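Local coordinates for protein homoserine dehydrogenase (Thermoplasma acidophilum, PDB 3ING) that probably catalyses the NADPH-dependent reduction of L-aspartate semialdehyde to L-homoserine, a step toward threonine and methionine, and holds NADPH in this crystal, at residues 43-48 against 66-71; 8-13 against 39-44; 15-20 against 56-61; 22-27 against 52-57. One frame throughout, in Å; residues are numbered along the deposited sequence.

Contact 1. Residues 43-48 against 66-71; sequences SRSYAS and RISDRA. With NDP (NADPH dihydro-nicotinamide-adenine-dinucleotide phosphate), chain C.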
# COMPACT_ATOMS: atom_id res chain seq x y z
N SER A 43 22.20 13.60 -20.60
CA SER A 43 22.82 12.90 -21.73
C SER A 43 24.17 13.48 -22.10
O SER A 43 24.99 12.78 -22.69
CB SER A 43 21.91 12.93 -22.95
OG SER A 43 21.66 14.26 -23.36
N ARG A 44 24.39 14.75 -21.77
CA ARG A 44 25.61 15.44 -22.19
C ARG A 44 26.60 15.82 -21.11
O ARG A 44 27.76 16.01 -21.41
CB ARG A 44 25.21 16.73 -22.87
CG ARG A 44 24.42 16.54 -24.15
CD ARG A 44 24.06 17.90 -24.73
NE ARG A 44 22.97 18.55 -24.00
CZ ARG A 44 22.63 19.84 -24.11
NH1 ARG A 44 23.27 20.67 -24.93
NH2 ARG A 44 21.62 20.31 -23.39
N SER A 45 26.14 15.98 -19.86
CA SER A 45 27.00 16.51 -18.77
C SER A 45 26.79 15.77 -17.44
O SER A 45 25.87 14.94 -17.28
CB SER A 45 26.71 18.01 -18.53
OG SER A 45 25.36 18.24 -18.12
N TYR A 46 27.69 16.03 -16.50
CA TYR A 46 27.54 15.44 -15.17
C TYR A 46 28.22 16.28 -14.11
O TYR A 46 29.02 17.19 -14.41
CB TYR A 46 28.10 14.01 -15.14
CG TYR A 46 29.60 13.93 -15.08
CD1 TYR A 46 30.36 14.08 -16.23
CD2 TYR A 46 30.26 13.64 -13.89
CE1 TYR A 46 31.72 14.01 -16.20
CE2 TYR A 46 31.65 13.54 -13.86
CZ TYR A 46 32.37 13.75 -15.03
OH TYR A 46 33.73 13.66 -15.07
N ALA A 47 27.87 15.96 -12.87
CA ALA A 47 28.51 16.52 -11.68
C ALA A 47 28.81 15.35 -10.77
O ALA A 47 28.02 14.40 -10.67
CB ALA A 47 27.58 17.50 -10.97
N SER A 48 29.93 15.43 -10.07
CA SER A 48 30.37 14.36 -9.17
C SER A 48 31.12 15.02 -8.05
O SER A 48 31.82 15.99 -8.29
CB SER A 48 31.29 13.40 -9.92
OG SER A 48 31.80 12.38 -9.06
N ARG A 66 21.25 22.04 -19.04
CA ARG A 66 22.36 21.12 -18.77
C ARG A 66 22.70 21.06 -17.28
O ARG A 66 22.53 22.02 -16.55
CB ARG A 66 23.61 21.52 -19.50
CG ARG A 66 23.55 21.27 -20.95
CD ARG A 66 24.85 21.71 -21.61
NE ARG A 66 25.39 22.96 -21.07
CZ ARG A 66 24.95 24.20 -21.34
NH1 ARG A 66 23.90 24.42 -22.14
NH2 ARG A 66 25.56 25.24 -20.78
N ILE A 67 23.18 19.90 -16.85
CA ILE A 67 23.55 19.69 -15.47
C ILE A 67 24.79 20.46 -15.14
O ILE A 67 24.92 21.03 -14.04
CB ILE A 67 23.82 18.20 -15.18
CG1 ILE A 67 22.47 17.48 -15.17
CG2 ILE A 67 24.61 18.02 -13.85
CD1 ILE A 67 21.62 17.87 -13.98
N SER A 68 25.72 20.46 -16.08
CA SER A 68 26.98 21.15 -15.89
C SER A 68 27.61 21.39 -17.23
O SER A 68 27.07 21.00 -18.27
CB SER A 68 27.93 20.30 -15.07
OG SER A 68 28.61 19.37 -15.89
N ASP A 69 28.80 21.97 -17.20
CA ASP A 69 29.54 22.23 -18.42
C ASP A 69 30.72 21.29 -18.47
O ASP A 69 31.78 21.66 -18.95
CB ASP A 69 29.94 23.70 -18.48
CG ASP A 69 28.72 24.64 -18.58
OD1 ASP A 69 28.27 24.88 -19.74
OD2 ASP A 69 28.21 25.11 -17.52
N ARG A 70 30.49 20.08 -17.99
CA ARG A 70 31.48 19.01 -17.87
C ARG A 70 30.97 17.71 -18.55
O ARG A 70 30.09 16.99 -18.02
CB ARG A 70 31.71 18.80 -16.38
CG ARG A 70 32.63 17.71 -15.95
CD ARG A 70 33.02 18.07 -14.52
NE ARG A 70 33.27 16.93 -13.65
CZ ARG A 70 34.44 16.30 -13.53
NH1 ARG A 70 35.49 16.66 -14.27
NH2 ARG A 70 34.53 15.27 -12.68
N ALA A 71 31.52 17.45 -19.74
CA ALA A 71 31.09 16.38 -20.63
C ALA A 71 31.01 14.99 -20.00
O ALA A 71 31.96 14.52 -19.39
CB ALA A 71 31.98 16.33 -21.87
PA NDP C . 13.18 12.39 -20.12
O1A NDP C . 12.43 13.60 -19.75
O2A NDP C . 13.44 12.18 -21.57
O5B NDP C . 14.62 12.38 -19.39
C5B NDP C . 15.64 11.43 -19.60
C4B NDP C . 16.93 11.88 -18.93
O4B NDP C . 17.99 11.00 -19.22
C3B NDP C . 17.41 13.23 -19.47
O3B NDP C . 18.21 13.90 -18.50
C2B NDP C . 18.26 12.84 -20.63
O2B NDP C . 19.21 13.79 -21.00
C1B NDP C . 18.96 11.65 -20.04
N9A NDP C . 19.46 10.68 -21.01
C8A NDP C . 19.01 10.33 -22.25
N7A NDP C . 19.81 9.32 -22.71
C5A NDP C . 20.74 9.05 -21.78
C6A NDP C . 21.77 8.14 -21.79
N6A NDP C . 21.79 7.15 -22.68
N1A NDP C . 22.54 8.12 -20.68
C2A NDP C . 22.36 8.97 -19.61
N3A NDP C . 21.32 9.88 -19.58
C4A NDP C . 20.53 9.88 -20.69
O3 NDP C . 12.45 11.09 -19.52
PN NDP C . 11.46 11.05 -18.26
O1N NDP C . 10.10 11.49 -18.69
O2N NDP C . 12.16 11.75 -17.13
O5D NDP C . 11.35 9.46 -17.93
C5D NDP C . 12.54 8.87 -17.40
C4D NDP C . 12.30 7.38 -17.18
O4D NDP C . 11.23 7.26 -16.26
C3D NDP C . 11.86 6.64 -18.41
O3D NDP C . 12.53 5.38 -18.57
C2D NDP C . 10.36 6.48 -18.24
O2D NDP C . 9.85 5.36 -18.91
C1D NDP C . 10.25 6.36 -16.74
N1N NDP C . 8.92 6.68 -16.23
C2N NDP C . 8.38 7.91 -16.50
C3N NDP C . 7.06 8.21 -16.20
C7N NDP C . 6.58 9.60 -16.38
O7N NDP C . 5.66 10.05 -15.46
N7N NDP C . 7.09 10.41 -17.29
C4N NDP C . 6.25 7.33 -15.25
C5N NDP C . 6.96 6.03 -14.99
C6N NDP C . 8.24 5.77 -15.46
P2B NDP C . 18.86 15.32 -21.33
O1X NDP C . 20.18 15.79 -21.87
O2X NDP C . 18.26 16.07 -20.10
O3X NDP C . 17.81 15.23 -22.40
O HOH W 1 31.47 17.73 -10.90

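Contact 2. Residues 8-13 against 39-44; sequences ILMGTG and GVSDSR. With NDP (NADPH dihydro-nicotinamide-adenine-dinucleotide phosphate), chain C.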
# COMPACT_ATOMS: atom_id res chain seq x y z
N ILE A 8 23.69 8.03 -6.62
CA ILE A 8 24.11 8.51 -7.92
C ILE A 8 22.85 8.50 -8.77
O ILE A 8 22.13 7.50 -8.81
CB ILE A 8 25.19 7.61 -8.55
CG1 ILE A 8 26.55 7.83 -7.84
CG2 ILE A 8 25.30 7.93 -10.01
CD1 ILE A 8 27.57 6.69 -8.09
N LEU A 9 22.57 9.62 -9.44
CA LEU A 9 21.36 9.74 -10.24
C LEU A 9 21.71 9.85 -11.73
O LEU A 9 22.33 10.80 -12.13
CB LEU A 9 20.57 10.99 -9.84
CG LEU A 9 19.28 11.30 -10.63
CD1 LEU A 9 18.33 10.04 -10.61
CD2 LEU A 9 18.54 12.58 -10.15
N MSE A 10 21.22 8.92 -12.53
CA MSE A 10 21.42 8.92 -13.95
C MSE A 10 20.12 9.37 -14.61
O MSE A 10 19.12 8.68 -14.51
CB MSE A 10 21.72 7.51 -14.44
CG MSE A 10 22.97 6.85 -13.93
SE MSE A 10 24.47 7.25 -15.07
CE MSE A 10 23.97 6.66 -16.82
N GLY A 11 20.13 10.53 -15.28
CA GLY A 11 18.93 11.07 -15.92
C GLY A 11 18.26 12.09 -15.06
O GLY A 11 17.89 11.80 -13.93
N THR A 12 18.12 13.29 -15.60
CA THR A 12 17.54 14.45 -14.91
C THR A 12 16.51 15.18 -15.79
O THR A 12 16.55 16.44 -15.95
CB THR A 12 18.63 15.42 -14.48
OG1 THR A 12 19.59 15.50 -15.53
CG2 THR A 12 19.31 14.89 -13.22
N GLY A 13 15.60 14.38 -16.35
CA GLY A 13 14.51 14.89 -17.16
C GLY A 13 13.27 15.12 -16.32
O GLY A 13 13.37 15.50 -15.16
N GLY A 39 26.58 12.00 -7.30
CA GLY A 39 26.81 11.96 -8.74
C GLY A 39 25.50 12.19 -9.45
O GLY A 39 24.47 11.71 -9.00
N VAL A 40 25.53 12.93 -10.54
CA VAL A 40 24.29 13.21 -11.29
C VAL A 40 24.61 13.45 -12.74
O VAL A 40 25.59 14.13 -13.04
CB VAL A 40 23.50 14.42 -10.69
CG1 VAL A 40 24.34 15.68 -10.67
CG2 VAL A 40 22.22 14.65 -11.46
N SER A 41 23.79 12.90 -13.64
CA SER A 41 23.93 13.13 -15.09
C SER A 41 22.64 13.43 -15.91
O SER A 41 21.57 13.21 -15.48
CB SER A 41 24.58 11.91 -15.76
OG SER A 41 23.80 10.72 -15.52
N ASP A 42 22.87 14.03 -17.11
CA ASP A 42 21.94 14.06 -18.19
C ASP A 42 22.73 13.48 -19.39
O ASP A 42 23.78 12.89 -19.21
CB ASP A 42 21.36 15.45 -18.45
CG ASP A 42 22.40 16.50 -18.82
OD1 ASP A 42 23.47 16.19 -19.40
OD2 ASP A 42 22.08 17.67 -18.59
N SER A 43 22.20 13.60 -20.60
CA SER A 43 22.82 12.90 -21.73
C SER A 43 24.17 13.48 -22.10
O SER A 43 24.99 12.78 -22.69
CB SER A 43 21.91 12.93 -22.95
OG SER A 43 21.66 14.26 -23.36
N ARG A 44 24.39 14.75 -21.77
CA ARG A 44 25.61 15.44 -22.19
C ARG A 44 26.60 15.82 -21.11
O ARG A 44 27.76 16.01 -21.41
CB ARG A 44 25.21 16.73 -22.87
CG ARG A 44 24.42 16.54 -24.15
CD ARG A 44 24.06 17.90 -24.73
NE ARG A 44 22.97 18.55 -24.00
CZ ARG A 44 22.63 19.84 -24.11
NH1 ARG A 44 23.27 20.67 -24.93
NH2 ARG A 44 21.62 20.31 -23.39
PA NDP C . 13.18 12.39 -20.12
O1A NDP C . 12.43 13.60 -19.75
O2A NDP C . 13.44 12.18 -21.57
O5B NDP C . 14.62 12.38 -19.39
C5B NDP C . 15.64 11.43 -19.60
C4B NDP C . 16.93 11.88 -18.93
O4B NDP C . 17.99 11.00 -19.22
C3B NDP C . 17.41 13.23 -19.47
O3B NDP C . 18.21 13.90 -18.50
C2B NDP C . 18.26 12.84 -20.63
O2B NDP C . 19.21 13.79 -21.00
C1B NDP C . 18.96 11.65 -20.04
N9A NDP C . 19.46 10.68 -21.01
C8A NDP C . 19.01 10.33 -22.25
N7A NDP C . 19.81 9.32 -22.71
C5A NDP C . 20.74 9.05 -21.78
C6A NDP C . 21.77 8.14 -21.79
N6A NDP C . 21.79 7.15 -22.68
N1A NDP C . 22.54 8.12 -20.68
C2A NDP C . 22.36 8.97 -19.61
N3A NDP C . 21.32 9.88 -19.58
C4A NDP C . 20.53 9.88 -20.69
O3 NDP C . 12.45 11.09 -19.52
PN NDP C . 11.46 11.05 -18.26
O1N NDP C . 10.10 11.49 -18.69
O2N NDP C . 12.16 11.75 -17.13
O5D NDP C . 11.35 9.46 -17.93
C5D NDP C . 12.54 8.87 -17.40
C4D NDP C . 12.30 7.38 -17.18
O4D NDP C . 11.23 7.26 -16.26
C3D NDP C . 11.86 6.64 -18.41
O3D NDP C . 12.53 5.38 -18.57
C2D NDP C . 10.36 6.48 -18.24
O2D NDP C . 9.85 5.36 -18.91
C1D NDP C . 10.25 6.36 -16.74
N1N NDP C . 8.92 6.68 -16.23
C2N NDP C . 8.38 7.91 -16.50
C3N NDP C . 7.06 8.21 -16.20
C7N NDP C . 6.58 9.60 -16.38
O7N NDP C . 5.66 10.05 -15.46
N7N NDP C . 7.09 10.41 -17.29
C4N NDP C . 6.25 7.33 -15.25
C5N NDP C . 6.96 6.03 -14.99
C6N NDP C . 8.24 5.77 -15.46
P2B NDP C . 18.86 15.32 -21.33
O1X NDP C . 20.18 15.79 -21.87
O2X NDP C . 18.26 16.07 -20.10
O3X NDP C . 17.81 15.23 -22.40

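Contact 3. Residues 15-20 against 56-61; sequences VGLNVL and SIISNK. With NDP (NADPH dihydro-nicotinamide-adenine-dinucleotide phosphate), chain C.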
# COMPACT_ATOMS: atom_id res chain seq x y z
N VAL A 15 11.29 13.16 -14.79
CA VAL A 15 11.24 12.41 -13.54
C VAL A 15 12.48 12.71 -12.68
O VAL A 15 12.35 13.04 -11.52
CB VAL A 15 11.13 10.87 -13.80
CG1 VAL A 15 11.28 10.11 -12.50
CG2 VAL A 15 9.79 10.49 -14.49
N GLY A 16 13.67 12.58 -13.25
CA GLY A 16 14.90 12.81 -12.51
C GLY A 16 15.07 14.20 -11.90
O GLY A 16 15.54 14.32 -10.76
N LEU A 17 14.66 15.26 -12.59
CA LEU A 17 14.78 16.59 -11.95
C LEU A 17 13.83 16.67 -10.75
O LEU A 17 14.18 17.24 -9.74
CB LEU A 17 14.54 17.71 -12.95
CG LEU A 17 15.03 19.11 -12.58
CD1 LEU A 17 16.52 19.11 -12.19
CD2 LEU A 17 14.75 20.08 -13.74
N ASN A 18 12.65 16.05 -10.85
CA ASN A 18 11.72 16.00 -9.72
C ASN A 18 12.24 15.13 -8.58
O ASN A 18 11.90 15.34 -7.42
CB ASN A 18 10.32 15.51 -10.17
CG ASN A 18 9.48 16.62 -10.77
OD1 ASN A 18 9.45 17.71 -10.23
ND2 ASN A 18 8.82 16.35 -11.90
N VAL A 19 13.05 14.14 -8.92
CA VAL A 19 13.68 13.34 -7.89
C VAL A 19 14.61 14.22 -7.03
O VAL A 19 14.57 14.20 -5.79
CB VAL A 19 14.41 12.10 -8.47
CG1 VAL A 19 15.38 11.54 -7.45
CG2 VAL A 19 13.39 10.98 -8.93
N LEU A 20 15.39 15.07 -7.71
CA LEU A 20 16.23 16.02 -7.01
C LEU A 20 15.39 17.00 -6.19
O LEU A 20 15.73 17.32 -5.06
CB LEU A 20 17.10 16.79 -8.02
CG LEU A 20 18.22 16.04 -8.74
CD1 LEU A 20 19.05 16.98 -9.61
CD2 LEU A 20 19.12 15.33 -7.74
N SER A 56 21.34 24.10 -6.52
CA SER A 56 22.12 24.75 -7.54
C SER A 56 22.10 23.96 -8.85
O SER A 56 22.01 24.52 -9.93
CB SER A 56 23.54 24.96 -7.08
OG SER A 56 24.11 25.94 -7.88
N ILE A 57 22.15 22.64 -8.75
CA ILE A 57 22.08 21.79 -9.93
C ILE A 57 20.69 21.89 -10.57
O ILE A 57 20.57 21.95 -11.79
CB ILE A 57 22.41 20.32 -9.59
CG1 ILE A 57 23.93 20.22 -9.27
CG2 ILE A 57 22.01 19.41 -10.74
CD1 ILE A 57 24.35 18.92 -8.63
N ILE A 58 19.65 21.90 -9.75
CA ILE A 58 18.29 22.06 -10.28
C ILE A 58 18.17 23.39 -11.06
O ILE A 58 17.68 23.44 -12.20
CB ILE A 58 17.25 22.03 -9.16
CG1 ILE A 58 17.15 20.62 -8.56
CG2 ILE A 58 15.88 22.46 -9.70
CD1 ILE A 58 16.44 20.61 -7.19
N SER A 59 18.67 24.47 -10.44
CA SER A 59 18.60 25.77 -11.05
C SER A 59 19.35 25.82 -12.39
O SER A 59 18.85 26.39 -13.36
CB SER A 59 19.09 26.83 -10.07
OG SER A 59 19.25 28.08 -10.70
N ASN A 60 20.55 25.24 -12.42
CA ASN A 60 21.36 25.22 -13.63
C ASN A 60 20.72 24.39 -14.75
O ASN A 60 20.77 24.77 -15.92
CB ASN A 60 22.76 24.67 -13.35
CG ASN A 60 23.71 24.91 -14.51
OD1 ASN A 60 24.18 23.99 -15.18
ND2 ASN A 60 23.97 26.18 -14.79
N LYS A 61 20.14 23.25 -14.41
CA LYS A 61 19.43 22.44 -15.39
C LYS A 61 18.19 23.15 -15.95
O LYS A 61 17.96 23.17 -17.15
CB LYS A 61 19.02 21.13 -14.73
CG LYS A 61 18.36 20.08 -15.64
CD LYS A 61 19.21 19.74 -16.89
CE LYS A 61 18.59 18.60 -17.65
NZ LYS A 61 19.37 18.25 -18.90
PA NDP C . 13.18 12.39 -20.12
O1A NDP C . 12.43 13.60 -19.75
O2A NDP C . 13.44 12.18 -21.57
O5B NDP C . 14.62 12.38 -19.39
C5B NDP C . 15.64 11.43 -19.60
C4B NDP C . 16.93 11.88 -18.93
O4B NDP C . 17.99 11.00 -19.22
C3B NDP C . 17.41 13.23 -19.47
O3B NDP C . 18.21 13.90 -18.50
C2B NDP C . 18.26 12.84 -20.63
O2B NDP C . 19.21 13.79 -21.00
C1B NDP C . 18.96 11.65 -20.04
N9A NDP C . 19.46 10.68 -21.01
C8A NDP C . 19.01 10.33 -22.25
N7A NDP C . 19.81 9.32 -22.71
C5A NDP C . 20.74 9.05 -21.78
C6A NDP C . 21.77 8.14 -21.79
N6A NDP C . 21.79 7.15 -22.68
N1A NDP C . 22.54 8.12 -20.68
C2A NDP C . 22.36 8.97 -19.61
N3A NDP C . 21.32 9.88 -19.58
C4A NDP C . 20.53 9.88 -20.69
O3 NDP C . 12.45 11.09 -19.52
PN NDP C . 11.46 11.05 -18.26
O1N NDP C . 10.10 11.49 -18.69
O2N NDP C . 12.16 11.75 -17.13
O5D NDP C . 11.35 9.46 -17.93
C5D NDP C . 12.54 8.87 -17.40
C4D NDP C . 12.30 7.38 -17.18
O4D NDP C . 11.23 7.26 -16.26
C3D NDP C . 11.86 6.64 -18.41
O3D NDP C . 12.53 5.38 -18.57
C2D NDP C . 10.36 6.48 -18.24
O2D NDP C . 9.85 5.36 -18.91
C1D NDP C . 10.25 6.36 -16.74
N1N NDP C . 8.92 6.68 -16.23
C2N NDP C . 8.38 7.91 -16.50
C3N NDP C . 7.06 8.21 -16.20
C7N NDP C . 6.58 9.60 -16.38
O7N NDP C . 5.66 10.05 -15.46
N7N NDP C . 7.09 10.41 -17.29
C4N NDP C . 6.25 7.33 -15.25
C5N NDP C . 6.96 6.03 -14.99
C6N NDP C . 8.24 5.77 -15.46
P2B NDP C . 18.86 15.32 -21.33
O1X NDP C . 20.18 15.79 -21.87
O2X NDP C . 18.26 16.07 -20.10
O3X NDP C . 17.81 15.23 -22.40

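Contact 4. Residues 22-27 against 52-57; sequences IIDASN and LDISSI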
# COMPACT_ATOMS: atom_id res chain seq x y z
N ILE A 22 12.45 16.59 -4.82
CA ILE A 22 11.91 15.88 -3.65
C ILE A 22 12.98 15.63 -2.62
O ILE A 22 12.77 15.87 -1.44
CB ILE A 22 11.16 14.58 -4.05
CG1 ILE A 22 9.89 14.98 -4.82
CG2 ILE A 22 10.77 13.73 -2.82
CD1 ILE A 22 9.10 13.85 -5.45
N ILE A 23 14.16 15.20 -3.06
CA ILE A 23 15.28 14.98 -2.15
C ILE A 23 15.67 16.27 -1.46
O ILE A 23 15.90 16.31 -0.25
CB ILE A 23 16.52 14.36 -2.89
CG1 ILE A 23 16.20 12.93 -3.34
CG2 ILE A 23 17.81 14.47 -1.96
CD1 ILE A 23 17.24 12.25 -4.25
N ASP A 24 15.71 17.36 -2.22
CA ASP A 24 16.11 18.62 -1.65
C ASP A 24 15.09 19.11 -0.59
O ASP A 24 15.47 19.57 0.51
CB ASP A 24 16.27 19.66 -2.74
CG ASP A 24 17.01 20.88 -2.26
OD1 ASP A 24 17.99 20.72 -1.50
OD2 ASP A 24 16.62 21.99 -2.65
N ALA A 25 13.81 18.94 -0.88
CA ALA A 25 12.75 19.35 0.05
C ALA A 25 12.83 18.47 1.27
O ALA A 25 12.69 18.94 2.38
CB ALA A 25 11.38 19.25 -0.63
N SER A 26 13.11 17.20 1.05
CA SER A 26 13.20 16.23 2.13
C SER A 26 14.32 16.53 3.08
O SER A 26 14.16 16.49 4.29
CB SER A 26 13.40 14.84 1.57
OG SER A 26 13.71 13.95 2.64
N ASN A 27 15.49 16.79 2.51
CA ASN A 27 16.65 17.11 3.30
C ASN A 27 16.39 18.35 4.15
O ASN A 27 16.89 18.45 5.26
CB ASN A 27 17.89 17.32 2.41
CG ASN A 27 18.42 16.01 1.80
OD1 ASN A 27 18.05 14.90 2.23
ND2 ASN A 27 19.28 16.14 0.79
N LEU A 52 27.64 17.93 -3.17
CA LEU A 52 27.03 18.50 -4.38
C LEU A 52 25.84 19.34 -3.93
O LEU A 52 25.04 18.91 -3.07
CB LEU A 52 26.55 17.43 -5.37
CG LEU A 52 27.52 16.66 -6.29
CD1 LEU A 52 26.79 15.76 -7.30
CD2 LEU A 52 28.43 17.58 -7.05
N ASP A 53 25.67 20.50 -4.55
CA ASP A 53 24.61 21.43 -4.18
C ASP A 53 23.40 21.23 -5.09
O ASP A 53 23.33 21.76 -6.20
CB ASP A 53 25.16 22.84 -4.23
CG ASP A 53 24.15 23.89 -3.84
OD1 ASP A 53 22.93 23.64 -3.86
OD2 ASP A 53 24.58 25.01 -3.55
N ILE A 54 22.41 20.49 -4.57
CA ILE A 54 21.28 20.03 -5.37
C ILE A 54 20.45 21.17 -5.91
O ILE A 54 20.09 21.15 -7.08
CB ILE A 54 20.36 19.05 -4.56
CG1 ILE A 54 21.11 17.76 -4.19
CG2 ILE A 54 19.13 18.71 -5.34
CD1 ILE A 54 20.39 16.92 -3.07
N SER A 55 20.12 22.15 -5.08
CA SER A 55 19.28 23.25 -5.57
C SER A 55 20.03 24.01 -6.65
O SER A 55 19.43 24.50 -7.58
CB SER A 55 18.82 24.17 -4.44
OG SER A 55 19.92 24.72 -3.82
N SER A 56 21.34 24.10 -6.52
CA SER A 56 22.12 24.75 -7.54
C SER A 56 22.10 23.96 -8.85
O SER A 56 22.01 24.52 -9.93
CB SER A 56 23.54 24.96 -7.08
OG SER A 56 24.11 25.94 -7.88
N ILE A 57 22.15 22.64 -8.75
CA ILE A 57 22.08 21.79 -9.93
C ILE A 57 20.69 21.89 -10.57
O ILE A 57 20.57 21.95 -11.79
CB ILE A 57 22.41 20.32 -9.59
CG1 ILE A 57 23.93 20.22 -9.27
CG2 ILE A 57 22.01 19.41 -10.74
CD1 ILE A 57 24.35 18.92 -8.63
O HOH W 2 20.46 22.16 -2.09

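Contact 1. Residues 43-48 against 66-71
Ser45 OG meets the backbone amides at the start of 66-71: it accepts from Ser68 N at 3.0 Å, with an N-H...O angle of 154°, and weakly from the more bent Ile67 N. A chi1 of 63° sets OG between the backbone N and the carbonyl carbon of Ser45, facing both donors. Ser68 returns a bond, its OG donating to Tyr46 O at 2.7 Å from above the carbonyl plane. Ser68 OG also accepts from Arg70 N at 2.9 Å, an ST turn; beyond it Arg70 O accepts from Tyr46 N at 3.0 Å. A single backbone bridge, Ser45 with Ala71, results. The loop thus flanks strand 46-48, the antiparallel edge strand of the Rossmann-type nucleotide-binding sheet. Tyr46 OH sits over one face of the Arg70 guanidinium, toward its rim, with ring and guanidinium planes 39° apart; Ala71 O approaches the edge of the phenol ring, 3.2 Å from Tyr46 CE1. At the other end, Arg66 CG lies over one face of the Arg44 guanidinium, 3.3 Å from Arg44 NH2, while Arg66 NH2 forms a salt bridge with Asp69 OD1. O1X of the NADPH 2'-phosphate lies near the edge of the Arg44 guanidinium, and Ser43 OG donates to O1X at 2.6 Å. Further out, Asp42 positions both segments, OD1 accepting from Ser45 N and OD2 from Ile67 N.

Contact 2. Residues 8-13 against 39-44
Thr12 meets Val40, Ser41 and Asp42 with all three of its side-chain atoms. Thr12 CB stands 3.8 Å from Ser41 O. Thr12 OG1 donates to Ser41 O at 3.0 Å and also touches Asp42 CB, while Thr12 CG2 presses on Val40 CG2 at 3.4 Å, closer than usual for two methyls; the Thr12 and Val40 side chains cross at about a right angle. A chi1 of 40° directs OG1 to the carbonyl. Ser41 O is gripped twice, because Gly11 N donates to it as well, and the two donors come from opposite faces of its plane. Before this point the backbones run as parallel strands, their axes 6° apart: Leu9 N bonds to Gly39 O, and Ser41 N to Leu9 O. Ser41 OG, buried beside the selenium of Met10 (present as selenomethionine), has no hydrogen-bond partner in the model. Past the strands both segments turn to NADPH. Thr12 N donates to ribose O3B at 3.0 Å, and Gly13 CA packs 3.4 Å from O5B, where a side chain would collide with the cofactor. Gly11, Gly13 and Gly16 fit the glycine-rich GxGxxG turn of Rossmann domains. Ser43 N bonds to O2B; besides Ser45, Asp42 OD1 holds Arg44 N in an Asx turn, while Asp42 OD2 pairs with Lys61. In the sheet, strand 4-10 lies between 34-41 and 85-88, strand 46-48 flanks 34-41 at the outer edge, and helix 54-64 covers Val40 and Thr12 through Ile57 and Lys61.

Contact 3. Residues 15-20 against 56-61
Leu17 and Ile58 meet with no ring, amide or guanidinium between them; every group in contact is aliphatic, so the interface has branches rather than faces and edges. Leu17 and Ile58 bury the most surface, in nearly equal shares. CG of Leu17 is anti to the backbone N (chi1 -162°); its methyl Leu17 CD1 lies 3.9 Å from Ile58 CA. Leu17 CD1 also touches Ile58 CG1 and, at 4.0 Å, Lys61 CG. Leu20, one turn on, sets CB against Ile58 CG1 at 3.9 Å and sends CD1 to Ile57 CG2 at 4.0 Å, the Leu20 and Ile57 side chains crossing at about a right angle. Ile58 CG1 therefore lies against both leucines. The segment axes run roughly antiparallel, at 148°, and approach to 10.2 Å; no hydrogen bond spans them, and the buried area is a modest 234 Å². Both helices pack on strand 34-41, Leu20 touching Val37 and Ile57 touching Val40, while Val19 and Asn18 face helix 306-321. Val15 N, near the N-terminal end of helix 14-29, donates to diphosphate oxygen O2N of NADPH at 2.9 Å and 171°. Lys61 carries NZ to O2X of the 2'-phosphate at 2.7 Å and also donates to Gly65 O. A helix N terminus on the diphosphate and a basic residue on the 2'-phosphate are the marks of an NADP-binding Rossmann site.

Contact 4. Residues 22-27 against 52-57
Ile23 and Ile54 cross at about a right angle, with Ile23 CG2 3.7 Å from Ile54 CD1. Their meeting joins helix 14-29 to the start of helix 54-64, two helices that cover strand 34-41 of the Rossmann-type domain; Ile23 also rests on Ile35, and Ile54 on Val37. CB of Ile54 is directed at helix 14-29, and its two branches divide the contacts. Ile54 CD1 reaches Ile23 and, at 4.1 Å, Asn27 ND2, again nearly perpendicular; Ile54 CG2 lies 4.0 Å from Asp24 CB. The contact with Asn27 ND2 is van der Waals; that nitrogen's hydrogen bond goes to Ile35 O. Asp24 has CG anti to the backbone N (chi1 -166°), which carries the carboxylate toward Ser55: Asp24 OD2 stops 3.6 Å from Ser55 CB and is held by a salt bridge to Arg28 NE. No direct hydrogen bond crosses the contact; the two segments together bury 170 Å². Nearby, Ile22 packs against helix 306-321 and against Pro161 of the second subunit. The side chain of Ile23 is about 14 Å from the cofactor, so this is structural packing. Asp53 is the N-cap of helix 54-64, its OD1 accepting from Ser56 N at 3.1 Å from above the carboxylate plane. Ser55 N donates to a water at 3.0 Å, and that water in turn donates to Asp24 OD1 at 2.9 Å.

Overall arrangement
From the N terminus, strand 4-10 leads through the glycine turn into helix 14-29, and contact 2 closes this first loop by setting strand 34-41 beside strand 4-10. Contacts 3 and 4 both join helix 14-29 to helix 54-64; because the helices run antiparallel, 22-27/52-57 falls within the span of 15-20/56-61, sharing Ser56 and Ile57, and both cross contact 2. Contact 1 begins on residues 43-44, where contact 2 ends, and its return segment 66-71 lies beyond helix 54-64, so it crosses contacts 3 and 4. Asp42, Lys61 and Ile67 link the three contacts that touch NADPH; contact 4 lies farther off, near the second subunit.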